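Local coordinates for dihydropteroate synthase (Burkholderia cenocepacia, PDB 2Y5S), which probably catalyses the condensation of para-aminobenzoate with 6-hydroxymethyl-7,8-dihydropterin diphosphate to form 7,8-dihydropteroate, a folate precursor, at residues L11-F16 / A118-N122; V136-N140 / A183-R189; C144-M148 / V169-L173. Residue numbers count along the deposited sequence, not the author numbering.

The three contacts join strands, helices and loops of the TIM barrel and the N-terminal hairpin. Contact 3 is buried: strand 142-146 meets helix 165-182 through apolar and aromatic side chains, without a hydrogen bond between its segments. Contact 1, partly buried, joins the hairpin to the start of strand 120-123 by a salt bridge beside apolar side chains. Contact 2 lies farthest out, about 18 Å from its centre to that of the chain, and ties two loops together mainly through arginine bonds to backbone carbonyls. Strands 120-123 and 142-146 are neighbours in the barrel, and contacts 1 and 3 both touch the bound 7,8-dihydropteroate; contacts 1 and 2 touch through Gln-12 with Glu-188 and Gly-14 with Asn-140.

Contact 1 of 3, residues L11-F16 / A118-N122; sequences LQCGRF and ADLIN. With 78H (7,8-dihydropteroate), chain P.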
loop_
_atom_site.group_PDB
_atom_site.type_symbol
_atom_site.label_atom_id
_atom_site.label_comp_id
_atom_site.label_asym_id
_atom_site.label_seq_id
_atom_site.Cartn_x
_atom_site.Cartn_y
_atom_site.Cartn_z
ATOM N N LEU B 11 -14.832 19.965 0.430
ATOM C CA LEU B 11 -14.511 20.713 -0.763
ATOM C C LEU B 11 -15.767 21.017 -1.590
ATOM O O LEU B 11 -16.426 20.114 -2.090
ATOM C CB LEU B 11 -13.506 19.924 -1.604
ATOM C CG LEU B 11 -12.928 20.681 -2.809
ATOM C CD1 LEU B 11 -12.148 21.914 -2.345
ATOM C CD2 LEU B 11 -12.039 19.742 -3.695
ATOM N N GLN B 12 -16.085 22.292 -1.746
ATOM C CA GLN B 12 -17.122 22.694 -2.694
ATOM C C GLN B 12 -16.539 22.493 -4.110
ATOM O O GLN B 12 -15.482 23.012 -4.421
ATOM C CB GLN B 12 -17.537 24.126 -2.417
ATOM C CG GLN B 12 -18.498 24.734 -3.410
ATOM C CD GLN B 12 -19.790 23.969 -3.516
ATOM O OE1 GLN B 12 -20.386 23.587 -2.503
ATOM N NE2 GLN B 12 -20.240 23.736 -4.755
ATOM N N CYS B 13 -17.215 21.702 -4.938
ATOM C CA CYS B 13 -16.622 21.217 -6.175
ATOM C C CYS B 13 -17.616 21.296 -7.312
ATOM O O CYS B 13 -18.046 20.288 -7.863
ATOM C CB CYS B 13 -16.094 19.790 -5.988
ATOM S SG CYS B 13 -15.015 19.216 -7.295
ATOM N N GLY B 14 -17.978 22.527 -7.651
ATOM C CA GLY B 14 -18.909 22.788 -8.737
ATOM C C GLY B 14 -20.283 22.233 -8.418
ATOM O O GLY B 14 -20.933 22.700 -7.497
ATOM N N ARG B 15 -20.718 21.229 -9.175
ATOM C CA ARG B 15 -22.036 20.625 -8.949
ATOM C C ARG B 15 -22.070 19.812 -7.659
ATOM O O ARG B 15 -23.135 19.458 -7.200
ATOM C CB ARG B 15 -22.423 19.682 -10.097
ATOM C CG ARG B 15 -22.751 20.342 -11.411
ATOM C CD ARG B 15 -22.911 19.280 -12.493
ATOM N NE ARG B 15 -21.625 18.665 -12.863
ATOM C CZ ARG B 15 -21.499 17.593 -13.646
ATOM N NH1 ARG B 15 -22.574 16.974 -14.132
ATOM N NH2 ARG B 15 -20.291 17.121 -13.938
ATOM N N PHE B 16 -20.901 19.505 -7.096
ATOM C CA PHE B 16 -20.791 18.545 -6.013
ATOM C C PHE B 16 -20.262 19.205 -4.750
ATOM O O PHE B 16 -19.511 20.173 -4.823
ATOM C CB PHE B 16 -19.856 17.406 -6.444
ATOM C CG PHE B 16 -20.247 16.781 -7.737
ATOM C CD1 PHE B 16 -21.196 15.761 -7.766
ATOM C CD2 PHE B 16 -19.719 17.245 -8.940
ATOM C CE1 PHE B 16 -21.601 15.198 -8.960
ATOM C CE2 PHE B 16 -20.105 16.675 -10.148
ATOM C CZ PHE B 16 -21.057 15.650 -10.160
ATOM N N ALA B 118 -17.413 22.378 -16.198
ATOM C CA ALA B 118 -16.456 21.644 -15.383
ATOM C C ALA B 118 -16.643 22.022 -13.911
ATOM O O ALA B 118 -17.106 23.122 -13.589
ATOM C CB ALA B 118 -15.018 21.908 -15.833
ATOM N N ASP B 119 -16.260 21.097 -13.040
ATOM C CA ASP B 119 -16.495 21.201 -11.613
ATOM C C ASP B 119 -15.278 21.663 -10.807
ATOM O O ASP B 119 -15.426 22.198 -9.718
ATOM C CB ASP B 119 -16.931 19.825 -11.099
ATOM C CG ASP B 119 -18.203 19.337 -11.754
ATOM O OD1 ASP B 119 -19.244 19.991 -11.594
ATOM O OD2 ASP B 119 -18.163 18.292 -12.438
ATOM N N LEU B 120 -14.074 21.422 -11.318
ATOM C CA LEU B 120 -12.854 21.709 -10.575
ATOM C C LEU B 120 -11.736 22.115 -11.541
ATOM O O LEU B 120 -11.568 21.496 -12.601
ATOM C CB LEU B 120 -12.445 20.477 -9.756
ATOM C CG LEU B 120 -11.345 20.580 -8.679
ATOM C CD1 LEU B 120 -11.359 19.313 -7.845
ATOM C CD2 LEU B 120 -9.960 20.816 -9.272
ATOM N N ILE B 121 -10.999 23.171 -11.187
ATOM C CA ILE B 121 -9.807 23.572 -11.930
ATOM C C ILE B 121 -8.570 23.191 -11.131
ATOM O O ILE B 121 -8.385 23.597 -9.975
ATOM C CB ILE B 121 -9.792 25.074 -12.286
ATOM C CG1 ILE B 121 -11.061 25.484 -13.056
ATOM C CG2 ILE B 121 -8.537 25.413 -13.096
ATOM C CD1 ILE B 121 -11.238 24.800 -14.450
ATOM N N ASN B 122 -7.736 22.375 -11.773
ATOM C CA ASN B 122 -6.565 21.819 -11.179
ATOM C C ASN B 122 -5.344 22.456 -11.845
ATOM O O ASN B 122 -5.030 22.118 -12.985
ATOM C CB ASN B 122 -6.576 20.303 -11.417
ATOM C CG ASN B 122 -5.314 19.635 -10.927
ATOM O OD1 ASN B 122 -4.688 20.127 -10.013
ATOM N ND2 ASN B 122 -4.930 18.513 -11.545
HETATM O O4 78H P . 0.785 15.971 -8.965
HETATM C C4 78H P . -0.056 16.603 -9.605
HETATM C C5 78H P . -0.038 16.654 -11.014
HETATM N N3 78H P . -1.053 17.315 -8.920
HETATM C C9 78H P . -1.033 17.426 -11.659
HETATM N N5 78H P . 0.872 15.947 -11.731
HETATM C C2 78H P . -2.013 18.095 -9.637
HETATM N N8 78H P . -1.072 17.510 -13.045
HETATM N N1 78H P . -1.976 18.108 -10.978
HETATM C C6 78H P . 0.908 16.031 -13.076
HETATM N N2 78H P . -2.942 18.809 -8.982
HETATM C C7 78H P . 0.020 16.989 -13.875
HETATM C C10 78H P . 1.870 15.189 -13.865
HETATM N N11 78H P . 3.183 15.840 -13.930
HETATM C C15 78H P . 4.264 15.133 -13.629
HETATM C C16 78H P . 5.207 15.620 -12.730
HETATM C C17 78H P . 4.419 13.875 -14.215
HETATM C C18 78H P . 6.321 14.859 -12.428
HETATM C C19 78H P . 5.538 13.111 -13.911
HETATM C C20 78H P . 6.489 13.606 -13.021
HETATM C C21 78H P . 7.707 12.751 -12.659
HETATM O O22 78H P . 8.345 13.110 -11.666
HETATM O O23 78H P . 7.918 11.684 -13.277
#
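Asp-119, just ahead of barrel strand 120-123, receives the turn of an N-terminal beta hairpin with its carboxylate. Its OD1 accepts two hydrogen bonds from Arg-15, from the backbone N (3.1 Å) and the side-chain NE (3.0 Å), while its OD2 takes Arg-15 NH2 at 2.9 Å. The NE and NH2 bonds make a two-pronged, in-plane salt bridge. OD2 is also bonded by Leu-100 N, and the remaining guanidinium nitrogen, NH1 of Arg-15, donates to Arg-94 O, so the buried acid and its arginine are well satisfied. The hairpin closes with a type II' turn from Cys-13 to Phe-16, held by Cys-13 N to Phe-16 O (2.8 Å) and Phe-16 N to Cys-13 O (3.1 Å). Gly-14 has positive phi and passes with its CA 4.1 Å from the CA of Asp-119, where a beta carbon would clash; its N is paired with Asn-140 O rather than with Asp-119. The Phe-16 ring presents its edge to the acid, CE2 lying 3.4 Å from Asp-119 OD2. Beside the polar pair, Leu-120 CD1 packs on Cys-13 SG (3.7 Å) and Leu-11 CD2 (4.2 Å). The hairpin lies across the N-terminal end of the barrel, as in other dihydropteroate synthases. Farther along, Asn-122 binds the pterin: OD1 accepts from 78H N2 at a very short 2.4 Å, and ND2 donates to 78H N1 (3.0 Å) and to Asp-64. Within four residues the chain goes from a buried carboxylate just before the strand, matched by an arginine, to a neutral amide that binds the pterin edge.

Contact 2 of 3, residues V136-N140 / A183-R189; sequences VRDGN and AGVAAER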
loop_
_atom_site.group_PDB
_atom_site.type_symbol
_atom_site.label_atom_id
_atom_site.label_comp_id
_atom_site.label_asym_id
_atom_site.label_seq_id
_atom_site.Cartn_x
_atom_site.Cartn_y
_atom_site.Cartn_z
ATOM N N VAL B 136 -11.488 32.176 -12.529
ATOM C CA VAL B 136 -12.111 31.208 -11.593
ATOM C C VAL B 136 -12.865 31.831 -10.408
ATOM O O VAL B 136 -13.530 31.117 -9.663
ATOM C CB VAL B 136 -11.071 30.231 -11.006
ATOM C CG1 VAL B 136 -10.306 29.505 -12.107
ATOM C CG2 VAL B 136 -10.128 30.936 -10.050
ATOM N N ARG B 137 -12.768 33.144 -10.226
ATOM C CA ARG B 137 -13.277 33.757 -9.000
ATOM C C ARG B 137 -14.793 33.578 -8.856
ATOM O O ARG B 137 -15.275 33.357 -7.760
ATOM C CB ARG B 137 -12.879 35.230 -8.905
ATOM C CG ARG B 137 -13.369 36.110 -10.055
ATOM C CD ARG B 137 -12.776 37.506 -9.974
ATOM N NE ARG B 137 -13.219 38.182 -8.760
ATOM C CZ ARG B 137 -14.311 38.947 -8.657
ATOM N NH1 ARG B 137 -15.099 39.178 -9.711
ATOM N NH2 ARG B 137 -14.618 39.500 -7.481
ATOM N N ASP B 138 -15.529 33.628 -9.966
ATOM C CA ASP B 138 -16.985 33.463 -9.929
ATOM C C ASP B 138 -17.395 31.988 -9.860
ATOM O O ASP B 138 -16.714 31.108 -10.387
ATOM C CB ASP B 138 -17.634 34.111 -11.157
ATOM C CG ASP B 138 -17.639 35.632 -11.091
ATOM O OD1 ASP B 138 -17.247 36.225 -10.058
ATOM O OD2 ASP B 138 -18.075 36.249 -12.083
ATOM N N GLY B 139 -18.511 31.731 -9.196
ATOM C CA GLY B 139 -19.154 30.439 -9.263
ATOM C C GLY B 139 -18.708 29.554 -8.125
ATOM O O GLY B 139 -18.225 30.040 -7.098
ATOM N N ASN B 140 -18.870 28.253 -8.321
ATOM C CA ASN B 140 -18.670 27.278 -7.267
ATOM C C ASN B 140 -17.682 26.163 -7.542
ATOM O O ASN B 140 -17.640 25.193 -6.801
ATOM C CB ASN B 140 -20.014 26.660 -6.892
ATOM C CG ASN B 140 -20.540 27.238 -5.634
ATOM O OD1 ASN B 140 -20.337 26.666 -4.561
ATOM N ND2 ASN B 140 -21.139 28.422 -5.721
ATOM N N ALA B 183 -9.738 37.765 -3.870
ATOM C CA ALA B 183 -10.553 38.020 -5.061
ATOM C C ALA B 183 -12.000 37.545 -4.909
ATOM O O ALA B 183 -12.766 37.608 -5.873
ATOM C CB ALA B 183 -9.910 37.369 -6.280
ATOM N N GLY B 184 -12.377 37.072 -3.717
ATOM C CA GLY B 184 -13.760 36.666 -3.424
ATOM C C GLY B 184 -14.050 35.165 -3.397
ATOM O O GLY B 184 -15.192 34.762 -3.180
ATOM N N VAL B 185 -13.035 34.331 -3.613
ATOM C CA VAL B 185 -13.235 32.873 -3.623
ATOM C C VAL B 185 -13.460 32.381 -2.199
ATOM O O VAL B 185 -12.634 32.638 -1.341
ATOM C CB VAL B 185 -12.016 32.132 -4.238
ATOM C CG1 VAL B 185 -12.137 30.597 -4.059
ATOM C CG2 VAL B 185 -11.864 32.492 -5.720
ATOM N N ALA B 186 -14.579 31.693 -1.948
ATOM C CA ALA B 186 -14.810 31.055 -0.647
ATOM C C ALA B 186 -13.748 29.989 -0.371
ATOM O O ALA B 186 -13.381 29.207 -1.260
ATOM C CB ALA B 186 -16.217 30.433 -0.568
ATOM N N ALA B 187 -13.261 29.969 0.868
ATOM C CA ALA B 187 -12.243 29.010 1.317
ATOM C C ALA B 187 -12.615 27.554 1.084
ATOM O O ALA B 187 -11.734 26.719 0.849
ATOM C CB ALA B 187 -11.943 29.217 2.798
ATOM N N GLU B 188 -13.906 27.245 1.157
ATOM C CA GLU B 188 -14.365 25.865 0.975
ATOM C C GLU B 188 -14.237 25.321 -0.468
ATOM O O GLU B 188 -14.318 24.114 -0.680
ATOM C CB GLU B 188 -15.804 25.685 1.503
ATOM C CG GLU B 188 -16.765 26.775 1.115
ATOM C CD GLU B 188 -16.931 27.863 2.201
ATOM O OE1 GLU B 188 -16.006 28.683 2.412
ATOM O OE2 GLU B 188 -18.006 27.890 2.841
ATOM N N ARG B 189 -14.014 26.197 -1.449
ATOM C CA ARG B 189 -13.796 25.780 -2.844
ATOM C C ARG B 189 -12.347 25.389 -3.132
ATOM O O ARG B 189 -12.031 24.943 -4.237
ATOM C CB ARG B 189 -14.173 26.922 -3.794
ATOM C CG ARG B 189 -15.669 27.290 -3.836
ATOM C CD ARG B 189 -15.882 28.568 -4.634
ATOM N NE ARG B 189 -15.374 28.395 -5.992
ATOM C CZ ARG B 189 -15.069 29.364 -6.851
ATOM N NH1 ARG B 189 -15.209 30.649 -6.537
ATOM N NH2 ARG B 189 -14.600 29.025 -8.053
#
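Ala-183 opens this second segment where helix 165-182 ends, and its O is the acceptor for a forked pair of bonds from Arg-137, NE at 3.0 Å and NH2 at 3.1 Å, in the plane of the guanidinium. Arg-137 NH1 also has a long, purely electrostatic approach to Asp-138 OD1 (3.7 Å). Gly-184 then ends the helix in a Schellman motif, with the positive phi that favours glycine. Val-185 is buried: its CG2 rests 3.8 Å from Arg-137 CA, where the two backbones come nearest (5.4 Å between CA atoms), and its side chain also touches Leu-143 of strand 142-146. Both segments are alpha-to-beta connections of the TIM barrel: 136-140 leads from helix 132-136 into strand 142-146, while the loop 183-189 leads from helix 165-182 into the adjacent parallel strand 190-193, so they run side by side at the N-terminal end of the barrel. Past Ala-186, whose O accepts Arg-189 N at 3.1 Å, a short 3-10 turn carries Ala-187 onto Pro-221 and Tyr-226, and Glu-188 pairs through its backbone with Gln-12 of the hairpin. Arg-189, buried despite its charge, ends the segment by reaching back into the other loop. At Gly-139 of that loop, phi 94° and psi -159°, a beta carbon would jam against the carbonyl O of Asp-138. Arg-189 NH2 donates to Val-136 O (2.8 Å), its NH1 to Arg-137 O (3.0 Å) and its NE to Ser-141 O, while Asn-140 CA and Gly-139 O lie over one face of the guanidinium.

Contact 3 of 3, residues C144-M148 / V169-L173; sequences CAMHM and VRDFL. With 78H (7,8-dihydropteroate), chain P; EDO (1,2-ethanediol), chain V.
The C-terminal end of strand 142-146 crosses helix 165-182, its successor in the TIM barrel; the axes of 144-146 and 169-173 pass 9.7 Å apart at 136°. Residues 144-148 are extended (phi -92 to -137°, psi 113 to 154°); 169-173 is regular alpha helix (Leu-173 N to Val-169 O 3.0 Å). Cys-144 does not reach the helix; its SG lies 3.8 Å from 78H N2. Ala-145 points its CB toward the helix, its O 3.3 Å from Leu-173 CD2 (mt). Met-146 (ttp) points away, SD 3.6 Å from 78H N3, but its O meets the Phe-172 ring edge (CE2, 3.5 Å). His-147, chi1 t, chi2 -85°, sits nearest Val-169 (CA to CA 6.4 Å), whose CG2 stands 3.7 Å from the imidazole centroid (CH-pi); the imidazole edge is T-shaped against the face of Phe-172 (chi1 t), centroids 5.1 Å apart, planes at 88°. His-147 ND1 hydrogen-bonds Lys-200. Both sulfurs face the pterin; the helix is met by van der Waals and ring contacts alone.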
loop_
_atom_site.group_PDB
_atom_site.type_symbol
_atom_site.label_atom_id
_atom_site.label_comp_id
_atom_site.label_asym_id
_atom_site.label_seq_id
_atom_site.Cartn_x
_atom_site.Cartn_y
_atom_site.Cartn_z
ATOM N N CYS B 144 -7.840 23.497 -7.241
ATOM C CA CYS B 144 -6.647 22.922 -6.630
ATOM C C CYS B 144 -5.435 23.766 -7.000
ATOM O O CYS B 144 -5.042 23.834 -8.168
ATOM C CB CYS B 144 -6.411 21.498 -7.067
ATOM S SG CYS B 144 -4.908 20.777 -6.326
ATOM N N ALA B 145 -4.875 24.412 -5.992
ATOM C CA ALA B 145 -3.647 25.202 -6.125
ATOM C C ALA B 145 -2.483 24.286 -5.791
ATOM O O ALA B 145 -2.355 23.830 -4.651
ATOM C CB ALA B 145 -3.689 26.387 -5.152
ATOM N N MET B 146 -1.655 23.986 -6.783
ATOM C CA MET B 146 -0.480 23.149 -6.580
ATOM C C MET B 146 0.753 24.003 -6.375
ATOM O O MET B 146 0.816 25.143 -6.865
ATOM C CB MET B 146 -0.263 22.255 -7.800
ATOM C CG MET B 146 0.639 21.051 -7.560
ATOM S SD MET B 146 1.102 20.232 -9.092
ATOM C CE MET B 146 2.471 21.298 -9.608
ATOM N N HIS B 147 1.741 23.438 -5.679
ATOM C CA HIS B 147 3.065 24.034 -5.577
ATOM C C HIS B 147 4.002 23.515 -6.671
ATOM O O HIS B 147 4.205 22.307 -6.820
ATOM C CB HIS B 147 3.697 23.737 -4.206
ATOM C CG HIS B 147 5.104 24.235 -4.078
ATOM N ND1 HIS B 147 6.197 23.514 -4.517
ATOM C CD2 HIS B 147 5.593 25.390 -3.570
ATOM C CE1 HIS B 147 7.294 24.212 -4.299
ATOM N NE2 HIS B 147 6.958 25.348 -3.712
ATOM N N MET B 148 4.579 24.449 -7.417
ATOM C CA MET B 148 5.636 24.146 -8.355
ATOM C C MET B 148 6.661 25.243 -8.184
ATOM O O MET B 148 6.307 26.424 -8.062
ATOM C CB MET B 148 5.107 24.078 -9.798
ATOM C CG MET B 148 6.190 24.041 -10.876
ATOM S SD MET B 148 5.592 23.871 -12.576
ATOM C CE MET B 148 4.199 24.965 -12.497
ATOM N N VAL B 169 6.689 24.939 1.090
ATOM C CA VAL B 169 5.524 24.521 0.308
ATOM C C VAL B 169 4.250 25.031 1.015
ATOM O O VAL B 169 3.378 25.614 0.374
ATOM C CB VAL B 169 5.494 22.968 0.103
ATOM C CG1 VAL B 169 4.098 22.465 -0.286
ATOM C CG2 VAL B 169 6.531 22.543 -0.949
ATOM N N ARG B 170 4.171 24.849 2.336
ATOM C CA ARG B 170 2.998 25.306 3.094
ATOM C C ARG B 170 2.769 26.809 2.963
ATOM O O ARG B 170 1.643 27.242 2.718
ATOM C CB ARG B 170 3.092 24.944 4.576
ATOM C CG ARG B 170 1.818 25.297 5.333
ATOM C CD ARG B 170 1.858 24.922 6.818
ATOM N NE ARG B 170 2.964 25.552 7.510
ATOM C CZ ARG B 170 4.102 24.953 7.869
ATOM N NH1 ARG B 170 4.329 23.662 7.603
ATOM N NH2 ARG B 170 5.031 25.662 8.492
ATOM N N ASP B 171 3.830 27.589 3.112
ATOM C CA ASP B 171 3.734 29.056 3.046
ATOM C C ASP B 171 3.306 29.546 1.670
ATOM O O ASP B 171 2.551 30.506 1.562
ATOM C CB ASP B 171 5.072 29.712 3.416
ATOM C CG ASP B 171 5.431 29.529 4.873
ATOM O OD1 ASP B 171 4.517 29.384 5.706
ATOM O OD2 ASP B 171 6.633 29.549 5.192
ATOM N N PHE B 172 3.789 28.889 0.619
ATOM C CA PHE B 172 3.406 29.247 -0.744
ATOM C C PHE B 172 1.920 28.984 -0.951
ATOM O O PHE B 172 1.199 29.804 -1.520
ATOM C CB PHE B 172 4.219 28.435 -1.754
ATOM C CG PHE B 172 3.677 28.492 -3.162
ATOM C CD1 PHE B 172 4.083 29.499 -4.029
ATOM C CD2 PHE B 172 2.767 27.548 -3.617
ATOM C CE1 PHE B 172 3.592 29.561 -5.312
ATOM C CE2 PHE B 172 2.273 27.608 -4.919
ATOM C CZ PHE B 172 2.688 28.617 -5.761
ATOM N N LEU B 173 1.467 27.817 -0.497
ATOM C CA LEU B 173 0.077 27.429 -0.634
ATOM C C LEU B 173 -0.804 28.375 0.180
ATOM O O LEU B 173 -1.886 28.743 -0.260
ATOM C CB LEU B 173 -0.119 25.967 -0.224
ATOM C CG LEU B 173 0.550 24.949 -1.167
ATOM C CD1 LEU B 173 0.484 23.534 -0.543
ATOM C CD2 LEU B 173 -0.084 24.952 -2.535
HETATM O O4 78H P . 0.785 15.971 -8.965
HETATM C C4 78H P . -0.056 16.603 -9.605
HETATM C C5 78H P . -0.038 16.654 -11.014
HETATM N N3 78H P . -1.053 17.315 -8.920
HETATM C C9 78H P . -1.033 17.426 -11.659
HETATM N N5 78H P . 0.872 15.947 -11.731
HETATM C C2 78H P . -2.013 18.095 -9.637
HETATM N N8 78H P . -1.072 17.510 -13.045
HETATM N N1 78H P . -1.976 18.108 -10.978
HETATM C C6 78H P . 0.908 16.031 -13.076
HETATM N N2 78H P . -2.942 18.809 -8.982
HETATM C C7 78H P . 0.020 16.989 -13.875
HETATM C C10 78H P . 1.870 15.189 -13.865
HETATM N N11 78H P . 3.183 15.840 -13.930
HETATM C C15 78H P . 4.264 15.133 -13.629
HETATM C C16 78H P . 5.207 15.620 -12.730
HETATM C C17 78H P . 4.419 13.875 -14.215
HETATM C C18 78H P . 6.321 14.859 -12.428
HETATM C C19 78H P . 5.538 13.111 -13.911
HETATM C C20 78H P . 6.489 13.606 -13.021
HETATM C C21 78H P . 7.707 12.751 -12.659
HETATM O O22 78H P . 8.345 13.110 -11.666
HETATM O O23 78H P . 7.918 11.684 -13.277
HETATM C C1 EDO V . 7.561 30.184 -5.522
HETATM O O1 EDO V . 8.542 29.790 -4.561
HETATM C C2 EDO V . 7.229 28.965 -6.368
HETATM O O2 EDO V . 7.628 29.204 -7.717
#